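5'-Methylthioadenosine Nucleosidase (Arabidopsis thaliana, PDB 2QSU) belongs to the nucleosidases of the phosphorylase superfamily, an alpha/beta protein built round a mixed beta-sheet and paired with a second copy of itself. Local coordinates at residues Ile33-Glu38 with Asp88-Val93; Val136-Arg141 with Gly203-Tyr208; Arg174-Asp179 with Asn194-Lys199; Ala222-Val227 with Gln239-Val244. All coordinates share one frame; numbering follows the deposited sequence. Where two conformers were deposited one is given.

Interaction 1. Residues Ile33-Glu38 with Asp88-Val93; sequences IAMQAE and DSVGTV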
loop_
_atom_site.group_PDB
_atom_site.type_symbol
_atom_site.label_atom_id
_atom_site.label_comp_id
_atom_site.label_asym_id
_atom_site.label_seq_id
_atom_site.Cartn_x
_atom_site.Cartn_y
_atom_site.Cartn_z
ATOM N N ILE A 33 1.883 14.194 -3.143
ATOM C CA ILE A 33 3.273 14.516 -2.781
ATOM C C ILE A 33 3.556 13.932 -1.384
ATOM O O ILE A 33 2.950 14.351 -0.377
ATOM C CB ILE A 33 3.536 16.055 -2.833
ATOM C CG1 ILE A 33 3.189 16.600 -4.219
ATOM C CG2 ILE A 33 5.003 16.364 -2.485
ATOM C CD1 ILE A 33 3.282 18.144 -4.392
ATOM N N ALA A 34 4.463 12.955 -1.339
ATOM C CA ALA A 34 4.774 12.193 -0.111
ATOM C C ALA A 34 5.446 12.986 1.001
ATOM O O ALA A 34 5.175 12.747 2.167
ATOM C CB ALA A 34 5.626 10.993 -0.441
ATOM N N MET A 35 6.353 13.876 0.634
ATOM C CA MET A 35 7.110 14.682 1.602
ATOM C C MET A 35 6.489 16.039 1.677
ATOM O O MET A 35 6.463 16.732 0.697
ATOM C CB MET A 35 8.565 14.878 1.140
ATOM C CG MET A 35 9.382 13.599 0.954
ATOM S SD MET A 35 9.706 12.806 2.519
ATOM C CE MET A 35 11.187 13.655 3.015
ATOM N N GLN A 36 6.041 16.433 2.853
ATOM C CA GLN A 36 5.400 17.715 3.013
ATOM C C GLN A 36 6.313 18.914 2.665
ATOM O O GLN A 36 5.833 20.004 2.323
ATOM C CB GLN A 36 4.804 17.826 4.407
ATOM C CG GLN A 36 3.568 18.711 4.446
ATOM C CD GLN A 36 2.851 18.671 5.784
ATOM O OE1 GLN A 36 3.115 17.798 6.627
ATOM N NE2 GLN A 36 1.927 19.623 5.988
ATOM N N ALA A 37 7.622 18.709 2.715
ATOM C CA ALA A 37 8.580 19.734 2.285
ATOM C C ALA A 37 8.630 19.888 0.767
ATOM O O ALA A 37 8.882 20.974 0.258
ATOM C CB ALA A 37 9.966 19.439 2.851
ATOM N N GLU A 38 8.399 18.796 0.036
ATOM C CA GLU A 38 8.348 18.879 -1.415
ATOM C C GLU A 38 7.086 19.588 -1.943
ATOM O O GLU A 38 7.073 20.045 -3.084
ATOM C CB GLU A 38 8.583 17.501 -2.053
ATOM C CG GLU A 38 10.062 17.198 -2.101
ATOM C CD GLU A 38 10.412 15.746 -2.265
ATOM O OE1 GLU A 38 9.662 15.026 -2.975
ATOM O OE2 GLU A 38 11.458 15.348 -1.680
ATOM N N ASP A 88 7.290 12.139 7.880
ATOM C CA ASP A 88 6.305 12.028 6.794
ATOM C C ASP A 88 6.080 10.559 6.562
ATOM O O ASP A 88 7.029 9.776 6.594
ATOM C CB ASP A 88 6.815 12.676 5.494
ATOM C CG ASP A 88 6.896 14.185 5.582
ATOM O OD1 ASP A 88 5.847 14.842 5.567
ATOM O OD2 ASP A 88 8.019 14.709 5.647
ATOM N N SER A 89 4.826 10.206 6.329
ATOM C CA SER A 89 4.412 8.829 6.186
ATOM C C SER A 89 4.709 8.310 4.765
ATOM O O SER A 89 3.825 8.194 3.910
ATOM C CB SER A 89 2.930 8.693 6.569
ATOM O OG SER A 89 2.671 9.210 7.894
ATOM N N VAL A 90 5.984 8.020 4.525
ATOM C CA VAL A 90 6.457 7.595 3.204
ATOM C C VAL A 90 6.056 6.162 2.913
ATOM O O VAL A 90 5.591 5.442 3.814
ATOM C CB VAL A 90 8.024 7.791 3.046
ATOM C CG1 VAL A 90 8.366 9.268 3.101
ATOM C CG2 VAL A 90 8.836 7.037 4.136
ATOM N N GLY A 91 6.269 5.722 1.672
ATOM C CA GLY A 91 5.987 4.326 1.327
ATOM C C GLY A 91 4.714 4.176 0.533
ATOM O O GLY A 91 3.901 5.128 0.409
ATOM N N THR A 92 4.544 2.981 -0.034
ATOM C CA THR A 92 3.509 2.731 -1.006
ATOM C C THR A 92 2.193 2.729 -0.349
ATOM O O THR A 92 1.191 3.120 -0.984
ATOM C CB THR A 92 3.670 1.351 -1.723
ATOM O OG1 THR A 92 3.581 0.330 -0.747
ATOM C CG2 THR A 92 4.997 1.272 -2.417
ATOM N N VAL A 93 2.142 2.294 0.916
ATOM C CA VAL A 93 0.845 2.112 1.553
ATOM C C VAL A 93 0.107 3.428 1.908
ATOM O O VAL A 93 -1.047 3.581 1.509
ATOM C CB VAL A 93 0.876 1.050 2.689
ATOM C CG1 VAL A 93 -0.142 1.311 3.758
ATOM C CG2 VAL A 93 0.689 -0.367 2.077
HETATM O O HOH W 1 3.891 13.979 3.920
HETATM O O HOH W 2 9.139 16.919 4.734
#

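Interaction 2. Residues Val136-Arg141 with Gly203-Tyr208; sequences VVFHDR and GAAVAY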
loop_
_atom_site.group_PDB
_atom_site.type_symbol
_atom_site.label_atom_id
_atom_site.label_comp_id
_atom_site.label_asym_id
_atom_site.label_seq_id
_atom_site.Cartn_x
_atom_site.Cartn_y
_atom_site.Cartn_z
ATOM N N VAL A 136 5.720 2.666 -15.047
ATOM C CA VAL A 136 6.191 2.330 -13.702
ATOM C C VAL A 136 6.049 0.859 -13.388
ATOM O O VAL A 136 5.040 0.256 -13.750
ATOM C CB VAL A 136 5.416 3.000 -12.567
ATOM C CG1 VAL A 136 6.315 3.049 -11.356
ATOM C CG2 VAL A 136 4.989 4.383 -12.908
ATOM N N VAL A 137 6.997 0.356 -12.597
ATOM C CA VAL A 137 6.997 -1.002 -12.058
ATOM C C VAL A 137 7.290 -1.001 -10.552
ATOM O O VAL A 137 7.583 0.058 -9.964
ATOM C CB VAL A 137 8.014 -1.908 -12.822
ATOM C CG1 VAL A 137 7.516 -2.162 -14.223
ATOM C CG2 VAL A 137 9.377 -1.261 -12.870
ATOM N N PHE A 138 7.078 -2.149 -9.910
ATOM C CA PHE A 138 7.584 -2.408 -8.555
ATOM C C PHE A 138 8.833 -3.262 -8.668
ATOM O O PHE A 138 8.851 -4.175 -9.533
ATOM C CB PHE A 138 6.571 -3.239 -7.733
ATOM C CG PHE A 138 5.345 -2.498 -7.337
ATOM C CD1 PHE A 138 5.328 -1.755 -6.170
ATOM C CD2 PHE A 138 4.207 -2.557 -8.108
ATOM C CE1 PHE A 138 4.150 -1.048 -5.767
ATOM C CE2 PHE A 138 3.023 -1.867 -7.718
ATOM C CZ PHE A 138 3.016 -1.116 -6.521
ATOM N N HIS A 139 9.814 -3.062 -7.772
ATOM C CA HIS A 139 10.974 -3.997 -7.685
ATOM C C HIS A 139 10.967 -4.939 -6.466
ATOM O O HIS A 139 11.882 -5.753 -6.326
ATOM C CB HIS A 139 12.352 -3.296 -7.820
ATOM C CG HIS A 139 12.522 -2.090 -6.930
ATOM N ND1 HIS A 139 12.996 -2.169 -5.635
ATOM C CD2 HIS A 139 12.318 -0.772 -7.168
ATOM C CE1 HIS A 139 13.027 -0.957 -5.097
ATOM N NE2 HIS A 139 12.632 -0.090 -6.011
ATOM N N ASP A 140 9.963 -4.817 -5.588
ATOM C CA ASP A 140 9.968 -5.531 -4.310
ATOM C C ASP A 140 8.678 -6.266 -4.063
ATOM O O ASP A 140 8.364 -6.615 -2.930
ATOM C CB ASP A 140 10.287 -4.598 -3.120
ATOM C CG ASP A 140 9.173 -3.632 -2.824
ATOM O OD1 ASP A 140 8.241 -3.513 -3.658
ATOM O OD2 ASP A 140 9.239 -2.968 -1.763
ATOM N N ARG A 141 7.902 -6.498 -5.102
ATOM C CA ARG A 141 6.823 -7.442 -4.958
ATOM C C ARG A 141 7.173 -8.685 -5.796
ATOM O O ARG A 141 6.673 -8.881 -6.911
ATOM C CB ARG A 141 5.492 -6.839 -5.366
ATOM C CG ARG A 141 5.256 -5.417 -4.785
ATOM C CD ARG A 141 3.819 -5.035 -4.847
ATOM N NE ARG A 141 3.228 -5.169 -6.172
ATOM C CZ ARG A 141 1.946 -4.910 -6.424
ATOM N NH1 ARG A 141 1.150 -4.479 -5.441
ATOM N NH2 ARG A 141 1.465 -5.027 -7.650
ATOM N N GLY A 203 5.402 5.835 -6.426
ATOM C CA GLY A 203 4.813 5.994 -7.741
ATOM C C GLY A 203 3.950 4.863 -8.259
ATOM O O GLY A 203 2.845 5.097 -8.675
ATOM N N ALA A 204 4.485 3.638 -8.305
ATOM C CA ALA A 204 3.725 2.486 -8.849
ATOM C C ALA A 204 2.480 2.143 -8.021
ATOM O O ALA A 204 1.576 1.433 -8.509
ATOM C CB ALA A 204 4.621 1.262 -8.929
ATOM N N ALA A 205 2.433 2.589 -6.760
ATOM C CA ALA A 205 1.245 2.369 -5.938
ATOM C C ALA A 205 0.166 3.399 -6.247
ATOM O O ALA A 205 -1.002 3.064 -6.327
ATOM C CB ALA A 205 1.596 2.341 -4.427
ATOM N N VAL A 206 0.561 4.662 -6.396
ATOM C CA VAL A 206 -0.265 5.686 -7.025
ATOM C C VAL A 206 -0.784 5.221 -8.400
ATOM O O VAL A 206 -1.931 5.423 -8.721
ATOM C CB VAL A 206 0.550 7.030 -7.136
ATOM C CG1 VAL A 206 -0.308 8.179 -7.705
ATOM C CG2 VAL A 206 1.087 7.430 -5.745
ATOM N N ALA A 207 0.075 4.606 -9.214
ATOM C CA ALA A 207 -0.344 4.176 -10.544
ATOM C C ALA A 207 -1.379 3.093 -10.429
ATOM O O ALA A 207 -2.342 3.099 -11.197
ATOM C CB ALA A 207 0.862 3.694 -11.419
ATOM N N TYR A 208 -1.214 2.187 -9.462
ATOM C CA TYR A 208 -2.227 1.138 -9.170
ATOM C C TYR A 208 -3.594 1.698 -8.807
ATOM O O TYR A 208 -4.626 1.319 -9.376
ATOM C CB TYR A 208 -1.741 0.215 -8.053
ATOM C CG TYR A 208 -2.681 -0.937 -7.748
ATOM C CD1 TYR A 208 -2.777 -2.057 -8.605
ATOM C CD2 TYR A 208 -3.491 -0.908 -6.619
ATOM C CE1 TYR A 208 -3.688 -3.085 -8.333
ATOM C CE2 TYR A 208 -4.388 -1.904 -6.354
ATOM C CZ TYR A 208 -4.463 -3.016 -7.219
ATOM O OH TYR A 208 -5.333 -3.999 -6.896
#

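Interaction 3. Residues Arg174-Asp179 with Asn194-Lys199; sequences RLSTGD and NDATLK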
loop_
_atom_site.group_PDB
_atom_site.type_symbol
_atom_site.label_atom_id
_atom_site.label_comp_id
_atom_site.label_asym_id
_atom_site.label_seq_id
_atom_site.Cartn_x
_atom_site.Cartn_y
_atom_site.Cartn_z
ATOM N N ARG A 174 11.490 4.975 -17.414
ATOM C CA ARG A 174 10.755 4.083 -16.500
ATOM C C ARG A 174 11.143 4.303 -15.061
ATOM O O ARG A 174 12.331 4.458 -14.722
ATOM C CB ARG A 174 11.007 2.603 -16.815
ATOM C CG ARG A 174 10.303 1.620 -15.855
ATOM C CD ARG A 174 10.397 0.173 -16.433
ATOM N NE ARG A 174 9.605 0.119 -17.665
ATOM C CZ ARG A 174 9.591 -0.886 -18.540
ATOM N NH1 ARG A 174 10.346 -1.947 -18.356
ATOM N NH2 ARG A 174 8.800 -0.815 -19.618
ATOM N N LEU A 175 10.132 4.267 -14.207
ATOM C CA LEU A 175 10.293 4.383 -12.772
ATOM C C LEU A 175 10.079 3.022 -12.087
ATOM O O LEU A 175 9.190 2.257 -12.460
ATOM C CB LEU A 175 9.325 5.451 -12.236
ATOM C CG LEU A 175 9.197 5.523 -10.716
ATOM C CD1 LEU A 175 10.363 6.139 -10.068
ATOM C CD2 LEU A 175 7.973 6.273 -10.399
ATOM N N SER A 176 10.939 2.700 -11.118
ATOM C CA SER A 176 10.835 1.461 -10.380
ATOM C C SER A 176 10.675 1.733 -8.885
ATOM O O SER A 176 11.478 2.471 -8.291
ATOM C CB SER A 176 12.036 0.550 -10.646
ATOM O OG SER A 176 11.757 -0.723 -10.127
ATOM N N THR A 177 9.608 1.171 -8.306
ATOM C CA THR A 177 9.170 1.473 -6.936
ATOM C C THR A 177 9.359 0.302 -5.970
ATOM O O THR A 177 9.167 -0.895 -6.344
ATOM C CB THR A 177 7.670 1.916 -6.940
ATOM O OG1 THR A 177 7.527 3.033 -7.824
ATOM C CG2 THR A 177 7.161 2.274 -5.541
ATOM N N GLY A 178 9.722 0.669 -4.728
ATOM C CA GLY A 178 9.833 -0.246 -3.587
ATOM C C GLY A 178 9.755 0.555 -2.287
ATOM O O GLY A 178 9.968 1.775 -2.283
ATOM N N ASP A 179 9.478 -0.117 -1.173
ATOM C CA ASP A 179 9.330 0.571 0.132
ATOM C C ASP A 179 10.660 0.706 0.893
ATOM O O ASP A 179 10.675 1.201 2.015
ATOM C CB ASP A 179 8.359 -0.192 1.021
ATOM C CG ASP A 179 6.920 0.086 0.690
ATOM O OD1 ASP A 179 6.381 1.160 1.114
ATOM O OD2 ASP A 179 6.306 -0.795 0.032
ATOM N N ASN A 194 14.667 -4.697 -15.433
ATOM C CA ASN A 194 13.519 -3.928 -15.932
ATOM C C ASN A 194 13.804 -2.529 -16.576
ATOM O O ASN A 194 12.879 -1.866 -17.017
ATOM C CB ASN A 194 12.397 -3.878 -14.862
ATOM C CG ASN A 194 11.573 -5.200 -14.793
ATOM O OD1 ASN A 194 10.837 -5.533 -15.728
ATOM N ND2 ASN A 194 11.700 -5.947 -13.675
ATOM N N ASP A 195 15.081 -2.126 -16.655
ATOM C CA ASP A 195 15.525 -0.932 -17.408
ATOM C C ASP A 195 15.087 0.398 -16.814
ATOM O O ASP A 195 14.897 1.384 -17.539
ATOM C CB ASP A 195 15.101 -0.998 -18.886
ATOM C CG ASP A 195 15.886 -2.045 -19.664
ATOM O OD1 ASP A 195 17.129 -2.028 -19.548
ATOM O OD2 ASP A 195 15.275 -2.889 -20.366
ATOM N N ALA A 196 14.928 0.423 -15.506
ATOM C CA ALA A 196 14.388 1.612 -14.837
ATOM C C ALA A 196 15.429 2.748 -14.862
ATOM O O ALA A 196 16.562 2.511 -14.597
ATOM C CB ALA A 196 14.021 1.266 -13.419
ATOM N N THR A 197 15.035 3.983 -15.145
ATOM C CA THR A 197 15.976 5.091 -14.997
ATOM C C THR A 197 15.855 5.654 -13.587
ATOM O O THR A 197 16.793 6.282 -13.049
ATOM C CB THR A 197 15.692 6.234 -16.004
ATOM O OG1 THR A 197 15.939 5.772 -17.331
ATOM C CG2 THR A 197 16.598 7.477 -15.718
ATOM N N LEU A 198 14.689 5.449 -12.996
ATOM C CA LEU A 198 14.367 6.069 -11.704
ATOM C C LEU A 198 13.907 5.051 -10.665
ATOM O O LEU A 198 13.399 3.959 -11.023
ATOM C CB LEU A 198 13.318 7.173 -11.895
ATOM C CG LEU A 198 13.579 8.115 -13.070
ATOM C CD1 LEU A 198 12.276 8.656 -13.616
ATOM C CD2 LEU A 198 14.532 9.238 -12.679
ATOM N N LYS A 199 14.140 5.385 -9.395
ATOM C CA LYS A 199 13.794 4.551 -8.264
ATOM C C LYS A 199 13.162 5.469 -7.223
ATOM O O LYS A 199 13.825 6.390 -6.789
ATOM C CB LYS A 199 15.080 3.958 -7.675
ATOM C CG LYS A 199 14.905 2.857 -6.598
ATOM C CD LYS A 199 16.253 2.365 -6.060
ATOM C CE LYS A 199 16.177 1.813 -4.642
ATOM N NZ LYS A 199 15.781 2.858 -3.649
HETATM O O HOH W 3 14.192 3.880 -18.009
#

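Interaction 4. Residues Ala222-Val227 with Gln239-Val244; sequences AVTDLV and QNLTVV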
loop_
_atom_site.group_PDB
_atom_site.type_symbol
_atom_site.label_atom_id
_atom_site.label_comp_id
_atom_site.label_asym_id
_atom_site.label_seq_id
_atom_site.Cartn_x
_atom_site.Cartn_y
_atom_site.Cartn_z
ATOM N N ALA A 222 11.969 14.247 -9.550
ATOM C CA ALA A 222 13.176 15.068 -9.425
ATOM C C ALA A 222 14.289 14.230 -8.809
ATOM O O ALA A 222 14.127 13.696 -7.704
ATOM C CB ALA A 222 12.877 16.285 -8.547
ATOM N N VAL A 223 15.432 14.132 -9.492
ATOM C CA VAL A 223 16.536 13.282 -9.047
ATOM C C VAL A 223 17.451 13.959 -8.021
ATOM O O VAL A 223 18.123 14.940 -8.343
ATOM C CB VAL A 223 17.393 12.822 -10.231
ATOM C CG1 VAL A 223 18.533 11.952 -9.745
ATOM C CG2 VAL A 223 16.524 12.115 -11.304
ATOM N N THR A 224 17.493 13.441 -6.801
ATOM C CA THR A 224 18.309 14.055 -5.711
ATOM C C THR A 224 19.626 13.332 -5.547
ATOM O O THR A 224 20.582 13.902 -5.021
ATOM C CB THR A 224 17.635 14.016 -4.335
ATOM O OG1 THR A 224 17.140 12.697 -4.088
ATOM C CG2 THR A 224 16.495 15.063 -4.218
ATOM N N ASP A 225 19.678 12.079 -5.989
ATOM C CA ASP A 225 20.891 11.295 -5.850
ATOM C C ASP A 225 20.999 10.247 -6.929
ATOM O O ASP A 225 19.998 9.866 -7.545
ATOM C CB ASP A 225 20.931 10.600 -4.489
ATOM C CG ASP A 225 19.836 9.592 -4.331
ATOM O OD1 ASP A 225 18.637 10.002 -4.379
ATOM O OD2 ASP A 225 20.184 8.388 -4.148
ATOM N N LEU A 226 22.233 9.770 -7.130
ATOM C CA LEU A 226 22.522 8.829 -8.179
ATOM C C LEU A 226 22.862 7.552 -7.477
ATOM O O LEU A 226 23.880 7.451 -6.815
ATOM C CB LEU A 226 23.661 9.315 -9.096
ATOM C CG LEU A 226 23.377 10.537 -9.989
ATOM C CD1 LEU A 226 24.609 10.894 -10.766
ATOM C CD2 LEU A 226 22.188 10.401 -10.945
ATOM N N VAL A 227 21.940 6.604 -7.578
ATOM C CA VAL A 227 22.028 5.344 -6.880
ATOM C C VAL A 227 23.388 4.733 -7.206
ATOM O O VAL A 227 24.053 4.188 -6.334
ATOM C CB VAL A 227 20.827 4.415 -7.279
ATOM C CG1 VAL A 227 20.967 3.056 -6.663
ATOM C CG2 VAL A 227 19.507 5.031 -6.857
ATOM N N GLN A 239 23.364 21.957 -0.128
ATOM C CA GLN A 239 22.475 22.678 -1.060
ATOM C C GLN A 239 21.477 21.767 -1.777
ATOM O O GLN A 239 20.413 22.220 -2.202
ATOM C CB GLN A 239 23.292 23.397 -2.160
ATOM C CG GLN A 239 24.373 24.397 -1.705
ATOM C CD GLN A 239 23.812 25.682 -1.081
ATOM O OE1 GLN A 239 22.595 25.907 -1.027
ATOM N NE2 GLN A 239 24.713 26.528 -0.606
ATOM N N ASN A 240 21.839 20.498 -1.929
ATOM C CA ASN A 240 21.201 19.590 -2.875
ATOM C C ASN A 240 19.686 19.456 -2.822
ATOM O O ASN A 240 19.020 19.464 -3.864
ATOM C CB ASN A 240 21.800 18.202 -2.733
ATOM C CG ASN A 240 21.646 17.390 -3.978
ATOM O OD1 ASN A 240 22.372 17.595 -4.965
ATOM N ND2 ASN A 240 20.689 16.462 -3.955
ATOM N N LEU A 241 19.144 19.287 -1.615
ATOM C CA LEU A 241 17.697 19.118 -1.454
ATOM C C LEU A 241 16.941 20.389 -1.852
ATOM O O LEU A 241 16.060 20.356 -2.711
ATOM C CB LEU A 241 17.349 18.680 -0.029
ATOM C CG LEU A 241 15.983 18.034 0.182
ATOM C CD1 LEU A 241 15.588 17.131 -0.998
ATOM C CD2 LEU A 241 15.960 17.279 1.508
ATOM N N THR A 242 17.328 21.508 -1.251
ATOM C CA THR A 242 16.784 22.810 -1.597
ATOM C C THR A 242 16.813 23.087 -3.104
ATOM O O THR A 242 15.828 23.556 -3.671
ATOM C CB THR A 242 17.547 23.933 -0.823
ATOM O OG1 THR A 242 17.084 23.962 0.536
ATOM C CG2 THR A 242 17.334 25.299 -1.469
ATOM N N VAL A 243 17.943 22.814 -3.743
ATOM C CA VAL A 243 18.084 23.076 -5.174
ATOM C C VAL A 243 17.241 22.120 -6.017
ATOM O O VAL A 243 16.606 22.538 -6.992
ATOM C CB VAL A 243 19.546 23.024 -5.600
ATOM C CG1 VAL A 243 19.670 23.087 -7.113
ATOM C CG2 VAL A 243 20.342 24.144 -4.901
ATOM N N VAL A 244 17.202 20.844 -5.639
ATOM C CA VAL A 244 16.433 19.883 -6.437
ATOM C C VAL A 244 14.922 20.057 -6.280
ATOM O O VAL A 244 14.182 19.843 -7.225
ATOM C CB VAL A 244 16.922 18.406 -6.239
ATOM C CG1 VAL A 244 16.043 17.439 -6.998
ATOM C CG2 VAL A 244 18.379 18.282 -6.715
#

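Interaction 1. Residues Ile33-Glu38 with Asp88-Val93
At a loop-to-helix junction of the phosphorylase-superfamily alpha/beta fold, D88 meets M35 and Q36 where two loops come together, each on its way into a helix, 36-46 in one case and 92-106 in the other. The D88 carboxylate is the centre of the contact. The backbone N of Q36 donates to its OD1 at 3.2 Å in a fairly straight bond (163° at the hydrogen), arriving from above the carboxylate plane, 62° out of it. Two waters complete the grip. One donates both to OD1 and to the carbonyl O of A34; the other donates to OD2, with 2.6 Å between that water and D88 OD2, and accepts from the N of A37. The carboxylate thus takes one amide N-H directly and a second through water, which probably favours its negative charge.

CG of D88 lies opposite its own carbonyl carbon (chi1 -70°), with the acid reaching across to 33-38. The amide end of Q36 is held by Y65, while its CB packs 3.4 Å from D88 OD1. Further along, V90 carries the apolar share, and its carbonyl O bonds to Y151 OH of the second subunit. G91, at the N-cap position of helix 92-106, has a positive phi suited to glycine. The M35 chain, bent at chi2 and chi3, sets SD 3.8 Å from CG1 of V90.

Interaction 2. Residues Val136-Arg141 with Gly203-Tyr208
A204 is a small knob set into a hollow of the strand ending at F138. Its CB sits between V136 CG1 at 3.5 Å, a tight carbon pair, and the F138 ring, with the V137 carbonyl O closing the bottom of the hollow 3.4 Å from the same CB. Over the ring the methyl is almost central: it lies 3.7 Å from the F138 centroid and 11° off the normal, a CH-pi contact on the face. With CG of F138 opposite the carbonyl carbon (chi1 -71°), the ring swings toward the helix, and its CZ comes within 3.5 Å of A204 O.

This is helix-on-sheet packing in the alpha/beta core, helix segment 203-208 crossing strand segment 136-138 at -109°, their axes 7.6 Å apart at closest approach. G203, A204, A205 and A207 present little bulk, which lets V136 and F138 come close. V136 CG2 leans more loosely on A207 CB.

The other face of the F138 ring takes R141, whose NE lies 3.4 Å above the ring plane, displaced toward the rim, and bonds to G152 O. A205, beside CZ of F138, also packs on V93 of the second subunit.

Interaction 3. Residues Arg174-Asp179 with Asn194-Lys199
R174 and S176 exchange backbone hydrogen bonds with T197 and L198, joining the two parallel strands of the beta-alpha-beta unit formed by strand 172-177, helix 185-193 and strand 198-200. The carbonyl O of R174 accepts twice, both donors in its carbonyl plane: T197 N at 2.8 Å and L198 N at 3.1 Å. S176 N returns a bond to L198 O, 2.8 Å away. A CA-H...O contact from K199 CA to S176 O, 3.1 Å, continues the pairing.

Side-chain polar bonds gather where helix 185-193 ends in a Schellman motif at D195. The R174 chain, extended until it bends at chi3 (-67°), brings NH1 2.9 Å from N194 O, which lies at the guanidinium edge, tilted from its plane. NH2 of the same group forms a salt bridge with D135. A water accepts from R174 N, donates to D195 O and shares a hydrogen bond with T197 OG1.

Apolar contacts flank the backbone on both faces of the sheet. L175 and L198 cross at about a right angle, CD1 of the former 3.6 Å from CB of the latter. On the face of S176 and K199, S176 CB presses on A196 CB at 3.5 Å, tighter than usual.

Held by N194 O and D135, the R174 guanidinium probably has its rotation limited, and it ties the helix end to strand 130-138.

Interaction 4. Residues Ala222-Val227 with Gln239-Val244
V244 is the wedge of this contact, a helix-on-strand packing in the alpha/beta fold between helix 234-259 and strand 217-226; the short segments 239-244 and 222-226 run roughly antiparallel (159°), their axes 8.7 Å apart at closest approach. The tight part is the buried end. CG1 of V244, standing opposite its backbone N (chi1 176°), points into the strand and touches three residues at once: A222 CB at 3.7 Å, V223 O at 3.5 Å and T224 CG2 at 3.7 Å. The T224 and V244 side chains meet at about a right angle. Within the sheet, A222 and T224 also touch T116 of strand 110-119.

One helical turn earlier the packing thins out. L241 belongs to the solvent-exposed side of the helix and gives T224 just a light apolar touch, its CD1 3.9 Å from CG2. The T224 hydroxyl, lodged between backbone N and carbonyl carbon, turns away from the helix and makes a bond inside the strand, donating to D225 OD1 at 3.1 Å on the lone pair away from the other oxygen. The carbonyl of T224 faces the helix instead and takes the polar bond across the contact. N240 ND2 donates to T224 O at 2.8 Å, in the carbonyl plane and on a lone pair, though the N-H is bent to 132° at the hydrogen.

Overall arrangement
Interactions 2, 3 and 4 all reach the mixed sheet, while interaction 1 joins loops leading into helices 36-46 and 92-106. Along the chain, interaction 1 closes first, interaction 3 falls within the span between the two halves of interaction 2, and interaction 4 comes last. Interactions 2 and 3 have centres about 8 Å apart and share neighbouring strands, 130-138 and 172-177; interactions 2 and 4 are farthest apart, with centres about 22 Å from each other. T92 links the first three: it packs on A205, and its N probably bonds to D179 OD1 at 2.8 Å. L198 and V223 connect interactions 3 and 4. Interactions 1 and 2, and D179 of interaction 3, also touch the second subunit, tying the core to the dimer interface.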